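Local coordinates for protein pyruvate synthase subunit porC (Thermotoga maritima MSB8, PDB 2RAA) that forms the gamma subunit of a heterotetrameric pyruvate synthase, which converts pyruvate and CoA to acetyl-CoA and CO2 while reducing ferredoxin, at residues A[110-114]-A[153-157]. Coordinates in Å, arbitrary orientation, origin at the centre of the assembly. Residue numbers count along the deposited sequence, not the author numbering.
Sequences LLVNT and MLGAL
Strand residues 110-113, extended at phi/psi near -111/131 for Leu111, run against helical segment 153-157 with N-to-C directions 153° apart and axes 9.5 Å apart at closest approach. The register pairs Leu111 with Leu157 (CA-CA 7.4 Å) and Asn113 with Met153 (CA-CA 7.0 Å). Leu111 points its CA-CB bond toward the helix; its t/p rotamer (chi1 169°, chi2 62°) sets CD1 3.9 Å from Ala156 CB, and CD2 3.7 Å from Leu157 N and 3.9 Å from Met153 O, so its methyls rest against the turn that the 2.8 Å hydrogen bond from Leu157 N to Met153 O closes. Met153, a selenomethionine, leaves the helix sideways, but its mmm rotamer folds the tip back onto the strand: CE lies 3.4 Å from Asn113 N and 4.0 Å from Leu111 CG, and SE 3.6 Å from Asn113 CB. Val112 points away, its side chain meeting Val121, and offers Met153 CE its backbone C at 3.6 Å, as expected for an interior alpha/beta strand covered by helices 118-125 and 150-161. Asn113 spends its amide elsewhere, ND2 on Ile91 O and Thr137 OG1, OD1 on Ala136 N. With no hydrogen bond between the segments and 257 Å² buried, cohesion rests on van der Waals contact, including methyls on backbone atoms.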
# COMPACT_ATOMS: atom_id res chain seq x y z
N LEU A 110 4.98 1.84 -9.14
CA LEU A 110 4.77 2.96 -8.26
C LEU A 110 3.26 3.03 -8.10
O LEU A 110 2.53 3.24 -9.07
CB LEU A 110 5.36 4.23 -8.84
CG LEU A 110 5.10 5.55 -8.14
CD1 LEU A 110 5.47 5.51 -6.66
CD2 LEU A 110 5.89 6.62 -8.90
N LEU A 111 2.79 2.81 -6.87
CA LEU A 111 1.37 2.80 -6.56
C LEU A 111 1.11 4.04 -5.69
O LEU A 111 1.85 4.29 -4.73
CB LEU A 111 1.01 1.49 -5.83
CG LEU A 111 -0.39 1.40 -5.20
CD1 LEU A 111 -1.50 1.51 -6.24
CD2 LEU A 111 -0.51 0.15 -4.32
N VAL A 112 0.08 4.82 -6.05
CA VAL A 112 -0.19 6.12 -5.40
C VAL A 112 -1.67 6.35 -5.12
O VAL A 112 -2.54 5.99 -5.90
CB VAL A 112 0.37 7.32 -6.24
CG1 VAL A 112 0.38 8.62 -5.44
CG2 VAL A 112 1.80 7.04 -6.72
N ASN A 113 -1.94 6.97 -3.97
CA ASN A 113 -3.27 7.37 -3.52
C ASN A 113 -3.39 8.77 -4.05
O ASN A 113 -2.81 9.70 -3.51
CB ASN A 113 -3.37 7.40 -1.99
CG ASN A 113 -4.63 8.08 -1.47
OD1 ASN A 113 -5.67 8.03 -2.11
ND2 ASN A 113 -4.55 8.69 -0.29
N THR A 114 -4.11 8.91 -5.14
CA THR A 114 -4.21 10.21 -5.75
C THR A 114 -5.38 10.27 -6.65
O THR A 114 -5.76 9.27 -7.24
CB THR A 114 -2.97 10.50 -6.61
OG1 THR A 114 -2.99 11.88 -7.03
CG2 THR A 114 -2.88 9.56 -7.84
N MSE A 153 -5.55 1.06 -0.22
CA MSE A 153 -4.21 0.95 -0.81
C MSE A 153 -3.71 -0.50 -0.73
O MSE A 153 -3.08 -1.02 -1.67
CB MSE A 153 -3.23 1.91 -0.16
CG MSE A 153 -3.51 3.36 -0.49
SE MSE A 153 -3.34 3.82 -2.34
CE MSE A 153 -1.36 4.04 -2.42
N LEU A 154 -4.02 -1.17 0.37
CA LEU A 154 -3.71 -2.59 0.43
C LEU A 154 -4.38 -3.37 -0.66
O LEU A 154 -3.78 -4.23 -1.27
CB LEU A 154 -4.17 -3.18 1.75
CG LEU A 154 -3.09 -3.50 2.74
CD1 LEU A 154 -3.80 -4.02 3.95
CD2 LEU A 154 -2.21 -4.55 2.10
N GLY A 155 -5.67 -3.14 -0.85
CA GLY A 155 -6.40 -3.84 -1.90
C GLY A 155 -5.84 -3.56 -3.28
O GLY A 155 -5.63 -4.46 -4.09
N ALA A 156 -5.60 -2.30 -3.56
CA ALA A 156 -4.87 -1.89 -4.78
C ALA A 156 -3.57 -2.65 -4.93
O ALA A 156 -3.25 -3.14 -5.99
CB ALA A 156 -4.59 -0.43 -4.78
N LEU A 157 -2.81 -2.75 -3.85
CA LEU A 157 -1.52 -3.46 -3.86
C LEU A 157 -1.63 -4.91 -4.26
O LEU A 157 -0.81 -5.43 -5.04
CB LEU A 157 -0.91 -3.40 -2.47
CG LEU A 157 0.54 -3.88 -2.29
CD1 LEU A 157 1.54 -3.18 -3.24
CD2 LEU A 157 0.85 -3.68 -0.85